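Local coordinates for NF-kappa-B inhibitor beta (Mus musculus, PDB 1OY3), which inhibits NF-kappa-B by complexing with it through a stack of ankyrin repeats and trapping it in the cytoplasm, at residues Asp8-His14 with Tyr37-Asp43; Val61-Ala66 with Val96-Pro102. All blocks are in the same frame, centred on the assembly; numbering follows the deposited sequence.

Contact 1 of 2, residues Asp8-His14 with Tyr37-Asp43; sequences DGDTALH and YLDLQND
Asp8-His14 runs through a turn, with Gly9 at positive phi (81/8), into the start of helix 12-18; Tyr37-Asp43 follows helix 22-32, is extended at Leu40 and Gln41 (-59/134 and -106/129) and leads on to helix 48-55. The segments run in opposite directions, Leu13 CA lying 7.5 Å from Leu38 CA and Gly9 CA 4.0 Å from Asn42 CA. Tyr37 (chi1 t) brings its ring to Leu13, CE2 to CG 3.8 Å; one water joins Tyr37 OH to Ala12 N, another Tyr37 O to Thr11 OG1. Leu38 CD2 meets Leu13 CD1 at 3.4 Å. Thr11, at the N-cap with chi1 p, accepts from Leu13 N (OG1 to N 3.1 Å), and its N donates to His14 ND1 (3.1 Å): the capping box of the Thr-Ala-Leu-His signature that opens the first helix of an ankyrin repeat. Leu40 CD1 packs on Thr11 CG2 (3.7 Å); His14 NE2 bonds to Gln46 O. Asn42 (chi1 p) lays CB over one imidazole face, donates ND2 to Asp10 OD1 (2.7 Å) and sets CA 3.2 Å from Gly9 O (CA-H...O). A basic side chain of the p65 chain salt-bridges Asp10 OD2. Asp43 N donates to Asp8 O (2.8 Å).

Contact 2 of 2, residues Val61-Ala66 with Val96-Pro102; sequences VEKLYA and VLLQPRP
The Tyr65 ring is clasped between two parts of one chain segment: Leu97 CD2 lies over one face and Arg101 CA over the opposite one, a CH-pi contact 3.9 Å from the ring centroid. Val61-Ala66 is the end of helix 58-66, whereas Val96-Pro102 leaves helix 91-97 through an inverse gamma turn centred on Leu98 (-77/53) and continues extended. Val96 CA is 6.2 Å from Glu62 CA, and Pro102 CA 4.9 Å from Ala66 CA. With chi1 t, Tyr65 reaches into the bend and donates from OH to Gln99 O (2.7 Å). Val96 CG1 rests 3.7 Å from Glu62 CA and 4.0 Å from Val61 CG1, which also meets Leu97 CD2 at 3.8 Å. These contacts join the second helices of ankyrin repeats 2 and 3. Further on, Pro102 CD touches Tyr65 CD1 (3.6 Å) and Pro102 CB touches Ala66 CB (3.8 Å); a water links Ala66 O with Pro102 O. Arg101 (chi1 t, chi3 m) folds its guanidinium over Tyr65 CE2, with NE 2.8 Å from Tyr65 O. The Tyr65 hydroxyl thus holds a carbonyl of the irregular chain, and Arg101 in return reaches the carbonyls of Tyr65, weakly, and Ala69.

How the contacts relate
From the N terminus, the chain passes through Asp8-His14, builds the helix pair 12-18 and 22-32, and returns at Tyr37-Asp43, where contact 1 closes a loop of 22 intervening residues around ankyrin repeat 1 and leads into repeat 2. Helices 48-55 and 58-66 follow; contact 2 opens on the latter and closes across 29 intervening residues, at the end of helix 91-97 of repeat 3 and the chain that leaves it. The two loops are in series, neither nested nor crossed, with centres 19 Å apart. Helix 48-55 bridges them: its Ala48 touches Leu13 of contact 1, and its Leu49 and Ala52 touch Val61 of contact 2. Contact 1 also faces p65; no other protein chain of the assembly touches contact 2.

Contact 1 of 2, residues Asp8-His14 with Tyr37-Asp43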
ATOM      1  N   ASP C   8      -0.726  20.319  13.243  1.00 30.43           N
ATOM      2  CA  ASP C   8      -0.743  19.034  12.557  1.00 27.27           C
ATOM      3  C   ASP C   8      -2.106  18.362  12.683  1.00 25.94           C
ATOM      4  O   ASP C   8      -2.293  17.234  12.230  1.00 30.86           O
ATOM      5  CB  ASP C   8       0.340  18.110  13.126  1.00 30.91           C
ATOM      6  CG  ASP C   8       1.708  18.781  13.206  1.00 36.68           C
ATOM      7  OD1 ASP C   8       2.113  19.445  12.228  1.00 41.09           O
ATOM      8  OD2 ASP C   8       2.386  18.636  14.247  1.00 40.34           O
ATOM      9  N   GLY C   9      -3.059  19.055  13.297  1.00 26.58           N
ATOM     10  CA  GLY C   9      -4.390  18.494  13.457  1.00 19.64           C
ATOM     11  C   GLY C   9      -4.545  17.531  14.621  1.00 21.65           C
ATOM     12  O   GLY C   9      -5.585  16.896  14.755  1.00 21.78           O
ATOM     13  N   ASP C  10      -3.524  17.425  15.468  1.00 21.13           N
ATOM     14  CA  ASP C  10      -3.568  16.535  16.629  1.00 25.36           C
ATOM     15  C   ASP C  10      -4.286  17.153  17.835  1.00 27.33           C
ATOM     16  O   ASP C  10      -3.871  18.192  18.355  1.00 23.42           O
ATOM     17  CB  ASP C  10      -2.152  16.144  17.054  1.00 24.76           C
ATOM     18  CG  ASP C  10      -1.468  15.247  16.049  1.00 30.51           C
ATOM     19  OD1 ASP C  10      -2.131  14.318  15.544  1.00 29.50           O
ATOM     20  OD2 ASP C  10      -0.268  15.458  15.776  1.00 28.59           O
ATOM     21  N   THR C  11      -5.356  16.508  18.282  1.00 25.59           N
ATOM     22  CA  THR C  11      -6.105  17.000  19.430  1.00 28.20           C
ATOM     23  C   THR C  11      -5.404  16.549  20.708  1.00 26.73           C
ATOM     24  O   THR C  11      -4.330  15.950  20.659  1.00 29.90           O
ATOM     25  CB  THR C  11      -7.533  16.447  19.449  1.00 27.02           C
ATOM     26  OG1 THR C  11      -7.497  15.070  19.836  1.00 28.04           O
ATOM     27  CG2 THR C  11      -8.171  16.570  18.072  1.00 28.35           C
ATOM     28  N   ALA C  12      -6.012  16.838  21.852  1.00 27.91           N
ATOM     29  CA  ALA C  12      -5.433  16.449  23.134  1.00 29.58           C
ATOM     30  C   ALA C  12      -5.290  14.925  23.193  1.00 29.53           C
ATOM     31  O   ALA C  12      -4.384  14.397  23.843  1.00 29.46           O
ATOM     32  CB  ALA C  12      -6.310  16.948  24.280  1.00 30.37           C
ATOM     33  N   LEU C  13      -6.191  14.220  22.511  1.00 29.81           N
ATOM     34  CA  LEU C  13      -6.132  12.765  22.473  1.00 30.66           C
ATOM     35  C   LEU C  13      -4.874  12.308  21.751  1.00 28.44           C
ATOM     36  O   LEU C  13      -4.071  11.571  22.322  1.00 27.29           O
ATOM     37  CB  LEU C  13      -7.347  12.179  21.764  1.00 31.11           C
ATOM     38  CG  LEU C  13      -8.413  11.498  22.617  1.00 30.51           C
ATOM     39  CD1 LEU C  13      -9.228  10.592  21.720  1.00 32.01           C
ATOM     40  CD2 LEU C  13      -7.774  10.678  23.732  1.00 29.46           C
ATOM     41  N   HIS C  14      -4.703  12.749  20.502  1.00 28.15           N
ATOM     42  CA  HIS C  14      -3.530  12.363  19.712  1.00 29.17           C
ATOM     43  C   HIS C  14      -2.258  12.580  20.507  1.00 27.86           C
ATOM     44  O   HIS C  14      -1.362  11.734  20.517  1.00 28.60           O
ATOM     45  CB  HIS C  14      -3.418  13.176  18.410  1.00 26.03           C
ATOM     46  CG  HIS C  14      -4.516  12.918  17.425  1.00 27.52           C
ATOM     47  ND1 HIS C  14      -5.725  13.575  17.469  1.00 22.68           N
ATOM     48  CD2 HIS C  14      -4.583  12.077  16.363  1.00 27.33           C
ATOM     49  CE1 HIS C  14      -6.489  13.156  16.476  1.00 27.06           C
ATOM     50  NE2 HIS C  14      -5.820  12.245  15.790  1.00 28.84           N
ATOM     51  N   TYR C  37     -15.294  12.789  19.160  1.00 39.33           N
ATOM     52  CA  TYR C  37     -13.980  13.314  19.497  1.00 38.78           C
ATOM     53  C   TYR C  37     -12.925  12.218  19.367  1.00 35.59           C
ATOM     54  O   TYR C  37     -11.786  12.485  18.994  1.00 38.71           O
ATOM     55  CB  TYR C  37     -13.997  13.853  20.928  1.00 41.24           C
ATOM     56  CG  TYR C  37     -12.702  14.479  21.393  1.00 41.56           C
ATOM     57  CD1 TYR C  37     -12.225  15.658  20.822  1.00 42.49           C
ATOM     58  CD2 TYR C  37     -11.968  13.908  22.431  1.00 41.28           C
ATOM     59  CE1 TYR C  37     -11.045  16.258  21.283  1.00 41.86           C
ATOM     60  CE2 TYR C  37     -10.791  14.497  22.897  1.00 41.29           C
ATOM     61  CZ  TYR C  37     -10.335  15.670  22.322  1.00 40.47           C
ATOM     62  OH  TYR C  37      -9.178  16.250  22.796  1.00 36.60           O
ATOM     63  N   LEU C  38     -13.309  10.984  19.678  1.00 32.17           N
ATOM     64  CA  LEU C  38     -12.378   9.862  19.592  1.00 32.93           C
ATOM     65  C   LEU C  38     -11.872   9.615  18.180  1.00 29.51           C
ATOM     66  O   LEU C  38     -10.696   9.320  17.984  1.00 31.94           O
ATOM     67  CB  LEU C  38     -13.027   8.569  20.099  1.00 34.93           C
ATOM     68  CG  LEU C  38     -13.166   8.357  21.602  1.00 35.50           C
ATOM     69  CD1 LEU C  38     -13.876   7.037  21.863  1.00 39.29           C
ATOM     70  CD2 LEU C  38     -11.791   8.359  22.240  1.00 34.39           C
ATOM     71  N   ASP C  39     -12.755   9.748  17.197  1.00 22.76           N
ATOM     72  CA  ASP C  39     -12.373   9.484  15.813  1.00 27.28           C
ATOM     73  C   ASP C  39     -11.790  10.644  15.014  1.00 24.07           C
ATOM     74  O   ASP C  39     -11.556  10.508  13.815  1.00 22.86           O
ATOM     75  CB  ASP C  39     -13.562   8.888  15.052  1.00 27.66           C
ATOM     76  CG  ASP C  39     -14.047   7.586  15.663  1.00 33.53           C
ATOM     77  OD1 ASP C  39     -13.193   6.740  16.020  1.00 30.60           O
ATOM     78  OD2 ASP C  39     -15.280   7.405  15.781  1.00 39.22           O
ATOM     79  N   LEU C  40     -11.549  11.777  15.663  1.00 25.29           N
ATOM     80  CA  LEU C  40     -10.988  12.917  14.959  1.00 27.05           C
ATOM     81  C   LEU C  40      -9.649  12.523  14.350  1.00 25.97           C
ATOM     82  O   LEU C  40      -8.819  11.912  15.009  1.00 26.32           O
ATOM     83  CB  LEU C  40     -10.809  14.101  15.912  1.00 28.45           C
ATOM     84  CG  LEU C  40     -12.112  14.743  16.409  1.00 35.65           C
ATOM     85  CD1 LEU C  40     -11.788  15.854  17.392  1.00 30.35           C
ATOM     86  CD2 LEU C  40     -12.905  15.291  15.220  1.00 32.70           C
ATOM     87  N   GLN C  41      -9.449  12.880  13.087  1.00 27.21           N
ATOM     88  CA  GLN C  41      -8.219  12.550  12.377  1.00 26.09           C
ATOM     89  C   GLN C  41      -7.319  13.764  12.191  1.00 23.86           C
ATOM     90  O   GLN C  41      -7.778  14.799  11.716  1.00 25.63           O
ATOM     91  CB  GLN C  41      -8.570  11.976  11.005  1.00 19.42           C
ATOM     92  CG  GLN C  41      -9.527  10.789  11.057  1.00 21.52           C
ATOM     93  CD  GLN C  41     -10.095  10.434   9.690  1.00 18.41           C
ATOM     94  OE1 GLN C  41     -11.309  10.417   9.496  1.00 22.50           O
ATOM     95  NE2 GLN C  41      -9.216  10.150   8.740  1.00 22.36           N
ATOM     96  N   ASN C  42      -6.043  13.644  12.556  1.00 19.17           N
ATOM     97  CA  ASN C  42      -5.117  14.754  12.368  1.00 18.14           C
ATOM     98  C   ASN C  42      -4.911  14.938  10.862  1.00 18.14           C
ATOM     99  O   ASN C  42      -5.650  14.359  10.070  1.00 13.88           O
ATOM    100  CB  ASN C  42      -3.774  14.493  13.062  1.00 17.94           C
ATOM    101  CG  ASN C  42      -3.096  13.250  12.564  1.00 19.39           C
ATOM    102  OD1 ASN C  42      -3.428  12.734  11.499  1.00 23.89           O
ATOM    103  ND2 ASN C  42      -2.128  12.762  13.327  1.00 16.09           N
ATOM    104  N   ASP C  43      -3.906  15.721  10.473  1.00 18.31           N
ATOM    105  CA  ASP C  43      -3.651  15.999   9.058  1.00 22.74           C
ATOM    106  C   ASP C  43      -3.087  14.833   8.241  1.00 23.95           C
ATOM    107  O   ASP C  43      -2.961  14.929   7.022  1.00 27.64           O
ATOM    108  CB  ASP C  43      -2.749  17.238   8.920  1.00 13.72           C
ATOM    109  CG  ASP C  43      -3.428  18.515   9.415  1.00 23.21           C
ATOM    110  OD1 ASP C  43      -2.756  19.567   9.482  1.00 25.76           O
ATOM    111  OD2 ASP C  43      -4.639  18.475   9.737  1.00 21.46           O
TER
HETATM  112  O   HOH W   1      -9.370  13.401  19.124  1.00 28.88           O
HETATM  113  O   HOH W   2      -8.203  18.789  22.374  1.00 42.08           O

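Contact 2 of 2, residues Val61-Ala66 with Val96-Pro102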
ATOM      1  N   VAL C  61      -4.464   0.531  22.942  1.00 14.86           N
ATOM      2  CA  VAL C  61      -5.414   0.230  21.894  1.00 10.84           C
ATOM      3  C   VAL C  61      -6.728  -0.256  22.504  1.00 14.29           C
ATOM      4  O   VAL C  61      -7.804   0.050  21.984  1.00 10.82           O
ATOM      5  CB  VAL C  61      -4.853  -0.834  20.914  1.00  9.96           C
ATOM      6  CG1 VAL C  61      -5.970  -1.374  20.024  1.00  5.26           C
ATOM      7  CG2 VAL C  61      -3.743  -0.202  20.053  1.00  7.12           C
ATOM      8  N   GLU C  62      -6.647  -0.992  23.612  1.00 17.58           N
ATOM      9  CA  GLU C  62      -7.849  -1.501  24.267  1.00 15.13           C
ATOM     10  C   GLU C  62      -8.691  -0.378  24.859  1.00 18.22           C
ATOM     11  O   GLU C  62      -9.916  -0.388  24.743  1.00 19.27           O
ATOM     12  CB  GLU C  62      -7.484  -2.513  25.366  1.00 21.30           C
ATOM     13  CG  GLU C  62      -8.679  -3.033  26.176  1.00 20.71           C
ATOM     14  CD  GLU C  62      -8.307  -4.159  27.136  1.00 16.35           C
ATOM     15  OE1 GLU C  62      -7.250  -4.053  27.793  1.00 18.01           O
ATOM     16  OE2 GLU C  62      -9.070  -5.145  27.239  1.00 12.70           O
ATOM     17  N   LYS C  63      -8.035   0.585  25.499  1.00 10.62           N
ATOM     18  CA  LYS C  63      -8.753   1.703  26.106  1.00 14.23           C
ATOM     19  C   LYS C  63      -9.539   2.432  25.039  1.00 13.79           C
ATOM     20  O   LYS C  63     -10.744   2.659  25.180  1.00 17.08           O
ATOM     21  CB  LYS C  63      -7.774   2.665  26.768  1.00 11.36           C
ATOM     22  CG  LYS C  63      -7.025   2.069  27.935  1.00 14.16           C
ATOM     23  CD  LYS C  63      -6.162   3.138  28.587  1.00 18.87           C
ATOM     24  CE  LYS C  63      -5.426   2.600  29.790  1.00 18.50           C
ATOM     25  NZ  LYS C  63      -4.523   3.651  30.315  1.00 27.59           N
ATOM     26  N   LEU C  64      -8.855   2.777  23.953  1.00 14.60           N
ATOM     27  CA  LEU C  64      -9.484   3.472  22.842  1.00 15.84           C
ATOM     28  C   LEU C  64     -10.599   2.613  22.258  1.00 19.77           C
ATOM     29  O   LEU C  64     -11.699   3.107  21.992  1.00 20.14           O
ATOM     30  CB  LEU C  64      -8.428   3.815  21.773  1.00 13.51           C
ATOM     31  CG  LEU C  64      -7.372   4.788  22.309  1.00 16.57           C
ATOM     32  CD1 LEU C  64      -6.178   4.903  21.366  1.00 16.76           C
ATOM     33  CD2 LEU C  64      -8.036   6.152  22.521  1.00 20.75           C
ATOM     34  N   TYR C  65     -10.324   1.323  22.085  1.00 16.60           N
ATOM     35  CA  TYR C  65     -11.313   0.398  21.522  1.00 15.95           C
ATOM     36  C   TYR C  65     -12.501   0.256  22.489  1.00 18.79           C
ATOM     37  O   TYR C  65     -13.665   0.303  22.085  1.00 20.44           O
ATOM     38  CB  TYR C  65     -10.656  -0.973  21.276  1.00 16.33           C
ATOM     39  CG  TYR C  65     -11.470  -1.972  20.461  1.00 12.38           C
ATOM     40  CD1 TYR C  65     -11.286  -3.344  20.643  1.00 12.27           C
ATOM     41  CD2 TYR C  65     -12.381  -1.557  19.486  1.00 14.40           C
ATOM     42  CE1 TYR C  65     -11.976  -4.271  19.888  1.00 13.34           C
ATOM     43  CE2 TYR C  65     -13.083  -2.495  18.703  1.00  5.50           C
ATOM     44  CZ  TYR C  65     -12.868  -3.847  18.920  1.00 11.60           C
ATOM     45  OH  TYR C  65     -13.519  -4.796  18.153  1.00 15.22           O
ATOM     46  N   ALA C  66     -12.192   0.095  23.769  1.00 20.53           N
ATOM     47  CA  ALA C  66     -13.209  -0.054  24.799  1.00 18.08           C
ATOM     48  C   ALA C  66     -14.076   1.195  24.847  1.00 20.00           C
ATOM     49  O   ALA C  66     -15.287   1.106  25.050  1.00 15.97           O
ATOM     50  CB  ALA C  66     -12.548  -0.288  26.164  1.00 13.77           C
ATOM     51  N   VAL C  96      -6.102  -7.461  20.263  1.00 19.37           N
ATOM     52  CA  VAL C  96      -7.088  -6.644  20.965  1.00 17.50           C
ATOM     53  C   VAL C  96      -8.213  -6.259  19.998  1.00 18.30           C
ATOM     54  O   VAL C  96      -9.394  -6.300  20.345  1.00 21.41           O
ATOM     55  CB  VAL C  96      -6.457  -5.331  21.496  1.00 20.27           C
ATOM     56  CG1 VAL C  96      -7.534  -4.437  22.053  1.00  7.97           C
ATOM     57  CG2 VAL C  96      -5.395  -5.641  22.554  1.00 17.06           C
ATOM     58  N   LEU C  97      -7.840  -5.879  18.780  1.00 18.95           N
ATOM     59  CA  LEU C  97      -8.826  -5.468  17.792  1.00 18.17           C
ATOM     60  C   LEU C  97      -9.659  -6.603  17.216  1.00 17.89           C
ATOM     61  O   LEU C  97     -10.848  -6.425  16.948  1.00 14.09           O
ATOM     62  CB  LEU C  97      -8.150  -4.725  16.637  1.00 13.91           C
ATOM     63  CG  LEU C  97      -7.492  -3.377  16.951  1.00 16.48           C
ATOM     64  CD1 LEU C  97      -6.773  -2.876  15.710  1.00 13.23           C
ATOM     65  CD2 LEU C  97      -8.542  -2.367  17.422  1.00 12.78           C
ATOM     66  N   LEU C  98      -9.030  -7.763  17.036  1.00 16.84           N
ATOM     67  CA  LEU C  98      -9.682  -8.926  16.445  1.00 18.95           C
ATOM     68  C   LEU C  98     -10.645  -9.731  17.336  1.00 15.58           C
ATOM     69  O   LEU C  98     -10.518 -10.948  17.457  1.00 10.66           O
ATOM     70  CB  LEU C  98      -8.603  -9.852  15.873  1.00 19.64           C
ATOM     71  CG  LEU C  98      -7.757  -9.213  14.760  1.00 18.32           C
ATOM     72  CD1 LEU C  98      -6.552 -10.080  14.455  1.00 24.82           C
ATOM     73  CD2 LEU C  98      -8.607  -9.012  13.524  1.00 20.16           C
ATOM     74  N   GLN C  99     -11.602  -9.040  17.944  1.00 17.04           N
ATOM     75  CA  GLN C  99     -12.610  -9.662  18.810  1.00 16.89           C
ATOM     76  C   GLN C  99     -13.659  -8.607  19.117  1.00 18.25           C
ATOM     77  O   GLN C  99     -13.441  -7.432  18.859  1.00 17.47           O
ATOM     78  CB  GLN C  99     -11.979 -10.158  20.118  1.00 21.16           C
ATOM     79  CG  GLN C  99     -11.399  -9.068  21.008  1.00 15.24           C
ATOM     80  CD  GLN C  99     -10.586  -9.633  22.177  1.00 16.98           C
ATOM     81  OE1 GLN C  99      -9.354  -9.616  22.160  1.00 17.16           O
ATOM     82  NE2 GLN C  99     -11.275 -10.142  23.185  1.00 13.38           N
ATOM     83  N   PRO C 100     -14.815  -9.016  19.663  1.00 16.44           N
ATOM     84  CA  PRO C 100     -15.861  -8.048  19.983  1.00 17.95           C
ATOM     85  C   PRO C 100     -15.325  -6.976  20.925  1.00 17.37           C
ATOM     86  O   PRO C 100     -14.619  -7.281  21.878  1.00 16.41           O
ATOM     87  CB  PRO C 100     -16.933  -8.910  20.643  1.00 17.56           C
ATOM     88  CG  PRO C 100     -16.764 -10.231  19.943  1.00 19.73           C
ATOM     89  CD  PRO C 100     -15.274 -10.392  19.920  1.00 18.50           C
ATOM     90  N   ARG C 101     -15.655  -5.724  20.643  1.00 20.52           N
ATOM     91  CA  ARG C 101     -15.221  -4.608  21.469  1.00 18.10           C
ATOM     92  C   ARG C 101     -15.476  -4.888  22.954  1.00 23.62           C
ATOM     93  O   ARG C 101     -16.448  -5.547  23.311  1.00 23.52           O
ATOM     94  CB  ARG C 101     -15.963  -3.333  21.048  1.00 21.42           C
ATOM     95  CG  ARG C 101     -15.749  -2.159  21.988  1.00 26.48           C
ATOM     96  CD  ARG C 101     -16.569  -0.933  21.610  1.00 28.35           C
ATOM     97  NE  ARG C 101     -15.984  -0.165  20.514  1.00 39.07           N
ATOM     98  CZ  ARG C 101     -16.152  -0.438  19.225  1.00 40.33           C
ATOM     99  NH1 ARG C 101     -16.896  -1.471  18.850  1.00 44.52           N
ATOM    100  NH2 ARG C 101     -15.583   0.331  18.309  1.00 40.02           N
ATOM    101  N   PRO C 102     -14.591  -4.405  23.838  1.00 24.02           N
ATOM    102  CA  PRO C 102     -14.799  -4.641  25.270  1.00 29.21           C
ATOM    103  C   PRO C 102     -16.149  -4.082  25.717  1.00 38.13           C
ATOM    104  O   PRO C 102     -16.597  -3.050  25.215  1.00 36.59           O
ATOM    105  CB  PRO C 102     -13.645  -3.890  25.920  1.00 27.05           C
ATOM    106  CG  PRO C 102     -12.545  -4.001  24.887  1.00 22.08           C
ATOM    107  CD  PRO C 102     -13.294  -3.750  23.586  1.00 19.63           C
TER
HETATM  108  O   HOH W   3     -17.483  -0.350  25.448  1.00 36.73           O